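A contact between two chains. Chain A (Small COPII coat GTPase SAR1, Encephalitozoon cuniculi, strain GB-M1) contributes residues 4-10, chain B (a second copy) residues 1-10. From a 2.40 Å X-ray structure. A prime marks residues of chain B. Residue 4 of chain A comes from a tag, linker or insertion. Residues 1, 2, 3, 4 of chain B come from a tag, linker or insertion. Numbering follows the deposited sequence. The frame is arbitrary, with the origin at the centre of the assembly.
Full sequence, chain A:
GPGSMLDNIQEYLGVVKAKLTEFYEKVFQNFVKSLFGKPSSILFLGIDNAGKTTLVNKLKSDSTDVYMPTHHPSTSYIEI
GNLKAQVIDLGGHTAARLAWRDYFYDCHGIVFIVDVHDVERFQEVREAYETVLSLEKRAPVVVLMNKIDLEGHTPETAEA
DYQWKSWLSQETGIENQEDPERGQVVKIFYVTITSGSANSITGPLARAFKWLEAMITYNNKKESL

Chain A (4-10) SMLDNIQ
Chain B, residues 1-10: GPGSMLDNIQ

Apolar contact between the N-terminal segments of two SAR1 copies; 302 Å² is buried, both sides summed, and no hydrogen bond crosses. Backbone: the same sequence is folded differently in the two chains. In chain B, residues from the tag residue Gly3′ onward are helical (phi/psi near -70/-35), with Leu6′ N to Pro2′ O at 2.9 Å, Asp7′ N to Gly3′ O at 3.2 Å, Ile9′ N to Met5′ O at 3.1 Å and Gln10′ N to Leu6′ O at 2.9 Å. In chain A, Asp7 (-60/122) and Asn8 (72/1) break this path before the helix begins at Ile9; Ile9 N bonds Leu6 O at 3.3 Å, and Ser4 OG, from the tag, donates to Asp7 OD2 at 3.0 Å. Register: the nearest CA atoms are those of Met5 and Pro2′, 7.7 Å apart.

Methionine contacts: Met5 points toward chain B with chi1 t, chi2 t, chi3 37°. The chain runs extended to SD, and chi3 then turns CE to 3.4 Å from CB of the tag residue Pro2′; CG lies 3.4 Å from Leu6′ CD1. Met5 loses the largest area, 73 Å². Met5′ (t, t, 43°) points toward chain A and brings its CE to 3.6 Å from Leu6 CD2.

Branched aliphatic contacts: Leu6 (m, t) leaves its backbone sideways, but its end comes nearer, and CD2 also lies 4.1 Å from Pro2′ CB. Leu6′ (m, t) spans two partners: CD1 meets Met5, while CD2 lies 4.3 Å from Ile9 CG1. Ile9 (m, chi2 -54°) places CG2 4.1 Å from CD1 of Ile9′ (m, t). Compact branched side chains suit these buried positions, offering hydrocarbon without polar groups to satisfy.

Polar residues: Asp7, Asn8, Asp7′ and Asn8′ stay out of reach of the opposing stretch; the side chains of Gln10 and Gln10′ bond elsewhere in the structure.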

ATOM      1  N   SER A   4       6.851 -12.236  19.587  1.00109.63           N
ATOM      2  CA  SER A   4       7.802 -11.525  18.741  1.00102.26           C
ATOM      3  C   SER A   4       7.440 -11.593  17.262  1.00 84.60           C
ATOM      4  O   SER A   4       8.010 -10.843  16.462  1.00 86.94           O
ATOM      5  CB  SER A   4       9.213 -12.080  18.962  1.00106.70           C
ATOM      6  OG  SER A   4      10.203 -11.227  18.409  1.00105.18           O
ATOM      7  N   MET A   5       6.526 -12.483  16.883  1.00 64.06           N
ATOM      8  CA  MET A   5       6.112 -12.629  15.494  1.00 60.00           C
ATOM      9  C   MET A   5       5.174 -11.512  15.029  1.00 59.23           C
ATOM     10  O   MET A   5       5.049 -11.281  13.820  1.00 53.31           O
ATOM     11  CB  MET A   5       5.519 -14.030  15.336  1.00 71.38           C
ATOM     12  CG  MET A   5       5.023 -14.402  13.973  1.00 90.43           C
ATOM     13  SD  MET A   5       4.329 -16.065  13.990  1.00106.52           S
ATOM     14  CE  MET A   5       3.535 -16.070  15.595  1.00109.78           C
ATOM     15  N   LEU A   6       4.488 -10.847  15.950  1.00 56.05           N
ATOM     16  CA  LEU A   6       3.641  -9.694  15.664  1.00 57.36           C
ATOM     17  C   LEU A   6       4.409  -8.373  15.657  1.00 66.24           C
ATOM     18  O   LEU A   6       3.800  -7.325  15.419  1.00 72.34           O
ATOM     19  CB  LEU A   6       2.498  -9.615  16.673  1.00 54.77           C
ATOM     20  CG  LEU A   6       1.593 -10.844  16.677  1.00 58.37           C
ATOM     21  CD1 LEU A   6       0.319 -10.601  17.515  1.00 57.67           C
ATOM     22  CD2 LEU A   6       1.265 -11.289  15.252  1.00 51.30           C
ATOM     23  N   ASP A   7       5.708  -8.392  15.963  1.00 67.14           N
ATOM     24  CA  ASP A   7       6.492  -7.167  16.096  1.00 71.98           C
ATOM     25  C   ASP A   7       6.504  -6.340  14.818  1.00 65.16           C
ATOM     26  O   ASP A   7       6.923  -6.821  13.760  1.00 54.60           O
ATOM     27  CB  ASP A   7       7.926  -7.515  16.499  1.00 75.62           C
ATOM     28  CG  ASP A   7       8.084  -7.701  18.001  1.00 96.01           C
ATOM     29  OD1 ASP A   7       7.403  -6.988  18.773  1.00103.50           O
ATOM     30  OD2 ASP A   7       8.892  -8.559  18.412  1.00101.71           O
ATOM     31  N   ASN A   8       6.050  -5.086  14.932  1.00 64.29           N
ATOM     32  CA  ASN A   8       6.071  -4.064  13.889  1.00 56.26           C
ATOM     33  C   ASN A   8       5.072  -4.309  12.772  1.00 45.95           C
ATOM     34  O   ASN A   8       5.045  -3.531  11.816  1.00 47.01           O
ATOM     35  CB  ASN A   8       7.463  -3.880  13.271  1.00 67.18           C
ATOM     36  CG  ASN A   8       8.471  -3.382  14.271  1.00 78.40           C
ATOM     37  OD1 ASN A   8       8.186  -2.475  15.051  1.00 82.90           O
ATOM     38  ND2 ASN A   8       9.648  -3.992  14.282  1.00 81.06           N
ATOM     39  N   ILE A   9       4.282  -5.377  12.834  1.00 50.53           N
ATOM     40  CA  ILE A   9       3.289  -5.620  11.794  1.00 42.91           C
ATOM     41  C   ILE A   9       2.297  -4.463  11.726  1.00 44.26           C
ATOM     42  O   ILE A   9       1.938  -3.992  10.640  1.00 49.48           O
ATOM     43  CB  ILE A   9       2.569  -6.953  12.061  1.00 48.25           C
ATOM     44  CG1 ILE A   9       3.546  -8.125  11.967  1.00 41.64           C
ATOM     45  CG2 ILE A   9       1.434  -7.150  11.076  1.00 39.07           C
ATOM     46  CD1 ILE A   9       4.319  -8.183  10.669  1.00 39.85           C
ATOM     47  N   GLN A  10       1.843  -3.984  12.885  1.00 41.04           N
ATOM     48  CA  GLN A  10       0.869  -2.904  12.918  1.00 44.23           C
ATOM     49  C   GLN A  10       1.464  -1.594  12.391  1.00 44.90           C
ATOM     50  O   GLN A  10       0.782  -0.836  11.690  1.00 47.03           O
ATOM     51  CB  GLN A  10       0.346  -2.781  14.347  1.00 50.52           C
ATOM     52  CG  GLN A  10      -0.939  -3.554  14.545  1.00 49.94           C
ATOM     53  CD  GLN A  10      -1.446  -3.516  15.963  1.00 55.13           C
ATOM     54  OE1 GLN A  10      -0.732  -3.098  16.874  1.00 63.58           O
ATOM     55  NE2 GLN A  10      -2.689  -3.959  16.162  1.00 54.16           N
TER
ATOM     56  N   GLY B   1      -4.073 -19.476  14.742  1.00118.49           N
ATOM     57  CA  GLY B   1      -3.148 -18.593  15.430  1.00113.45           C
ATOM     58  C   GLY B   1      -2.559 -17.486  14.568  1.00104.94           C
ATOM     59  O   GLY B   1      -3.150 -17.086  13.562  1.00 97.22           O
ATOM     60  N   PRO B   2      -1.384 -16.994  14.954  1.00100.71           N
ATOM     61  CA  PRO B   2      -0.782 -15.873  14.223  1.00 89.02           C
ATOM     62  C   PRO B   2      -0.090 -16.298  12.937  1.00 80.21           C
ATOM     63  O   PRO B   2       0.036 -15.494  12.005  1.00 67.57           O
ATOM     64  CB  PRO B   2       0.223 -15.294  15.230  1.00 86.91           C
ATOM     65  CG  PRO B   2       0.162 -16.215  16.469  1.00 92.42           C
ATOM     66  CD  PRO B   2      -0.516 -17.470  16.040  1.00 97.45           C
ATOM     67  N   GLY B   3       0.376 -17.552  12.884  1.00 82.39           N
ATOM     68  CA  GLY B   3       1.023 -18.041  11.675  1.00 79.22           C
ATOM     69  C   GLY B   3       0.108 -18.010  10.463  1.00 79.55           C
ATOM     70  O   GLY B   3       0.512 -17.580   9.378  1.00 75.43           O
ATOM     71  N   SER B   4      -1.141 -18.462  10.628  1.00 86.34           N
ATOM     72  CA  SER B   4      -2.094 -18.376   9.530  1.00 80.54           C
ATOM     73  C   SER B   4      -2.486 -16.939   9.231  1.00 66.55           C
ATOM     74  O   SER B   4      -2.880 -16.642   8.098  1.00 65.31           O
ATOM     75  CB  SER B   4      -3.349 -19.193   9.852  1.00 89.25           C
ATOM     76  OG  SER B   4      -4.162 -19.364   8.703  1.00 94.51           O
ATOM     77  N   MET B   5      -2.338 -16.031  10.196  1.00 59.17           N
ATOM     78  CA  MET B   5      -2.661 -14.641   9.923  1.00 53.07           C
ATOM     79  C   MET B   5      -1.546 -13.953   9.154  1.00 50.38           C
ATOM     80  O   MET B   5      -1.812 -13.083   8.319  1.00 53.09           O
ATOM     81  CB  MET B   5      -2.895 -13.864  11.217  1.00 49.37           C
ATOM     82  CG  MET B   5      -3.267 -12.412  10.943  1.00 58.48           C
ATOM     83  SD  MET B   5      -3.084 -11.363  12.386  1.00 75.95           S
ATOM     84  CE  MET B   5      -1.517 -11.963  13.008  1.00 77.27           C
ATOM     85  N   LEU B   6      -0.300 -14.371   9.350  1.00 55.78           N
ATOM     86  CA  LEU B   6       0.738 -13.698   8.589  1.00 60.10           C
ATOM     87  C   LEU B   6       0.812 -14.223   7.170  1.00 55.87           C
ATOM     88  O   LEU B   6       1.157 -13.461   6.259  1.00 51.61           O
ATOM     89  CB  LEU B   6       2.097 -13.872   9.260  1.00 68.96           C
ATOM     90  CG  LEU B   6       2.320 -13.303  10.652  1.00 65.43           C
ATOM     91  CD1 LEU B   6       3.789 -13.407  10.951  1.00 78.45           C
ATOM     92  CD2 LEU B   6       1.893 -11.863  10.666  1.00 60.75           C
ATOM     93  N   ASP B   7       0.446 -15.490   6.954  1.00 52.61           N
ATOM     94  CA  ASP B   7       0.414 -15.988   5.587  1.00 53.37           C
ATOM     95  C   ASP B   7      -0.670 -15.274   4.789  1.00 54.25           C
ATOM     96  O   ASP B   7      -0.464 -14.946   3.614  1.00 58.62           O
ATOM     97  CB  ASP B   7       0.210 -17.500   5.560  1.00 66.38           C
ATOM     98  CG  ASP B   7       0.218 -18.059   4.144  1.00 85.74           C
ATOM     99  OD1 ASP B   7       1.153 -17.748   3.372  1.00 89.61           O
ATOM    100  OD2 ASP B   7      -0.714 -18.812   3.802  1.00 95.61           O
ATOM    101  N   ASN B   8      -1.820 -14.992   5.424  1.00 53.11           N
ATOM    102  CA  ASN B   8      -2.865 -14.243   4.731  1.00 52.05           C
ATOM    103  C   ASN B   8      -2.439 -12.808   4.459  1.00 45.82           C
ATOM    104  O   ASN B   8      -2.781 -12.250   3.412  1.00 53.42           O
ATOM    105  CB  ASN B   8      -4.165 -14.233   5.536  1.00 49.85           C
ATOM    106  CG  ASN B   8      -4.724 -15.608   5.755  1.00 59.78           C
ATOM    107  OD1 ASN B   8      -4.692 -16.455   4.861  1.00 61.11           O
ATOM    108  ND2 ASN B   8      -5.300 -15.825   6.935  1.00 64.53           N
ATOM    109  N   ILE B   9      -1.689 -12.198   5.379  1.00 45.31           N
ATOM    110  CA  ILE B   9      -1.173 -10.852   5.133  1.00 43.74           C
ATOM    111  C   ILE B   9      -0.204 -10.861   3.962  1.00 44.91           C
ATOM    112  O   ILE B   9      -0.294 -10.021   3.059  1.00 49.29           O
ATOM    113  CB  ILE B   9      -0.515 -10.270   6.399  1.00 49.37           C
ATOM    114  CG1 ILE B   9      -1.570  -9.953   7.461  1.00 44.29           C
ATOM    115  CG2 ILE B   9       0.314  -9.046   6.056  1.00 51.12           C
ATOM    116  CD1 ILE B   9      -0.976  -9.463   8.767  1.00 49.30           C
ATOM    117  N   GLN B  10       0.715 -11.835   3.933  1.00 42.19           N
ATOM    118  CA  GLN B  10       1.672 -11.880   2.835  1.00 44.40           C
ATOM    119  C   GLN B  10       0.984 -12.162   1.508  1.00 49.56           C
ATOM    120  O   GLN B  10       1.265 -11.491   0.510  1.00 54.80           O
ATOM    121  CB  GLN B  10       2.762 -12.925   3.088  1.00 48.76           C
ATOM    122  CG  GLN B  10       4.071 -12.327   3.547  1.00 52.27           C
ATOM    123  CD  GLN B  10       5.186 -13.341   3.640  1.00 57.00           C
ATOM    124  OE1 GLN B  10       4.959 -14.551   3.560  1.00 61.01           O
ATOM    125  NE2 GLN B  10       6.411 -12.851   3.772  1.00 52.05           N
TER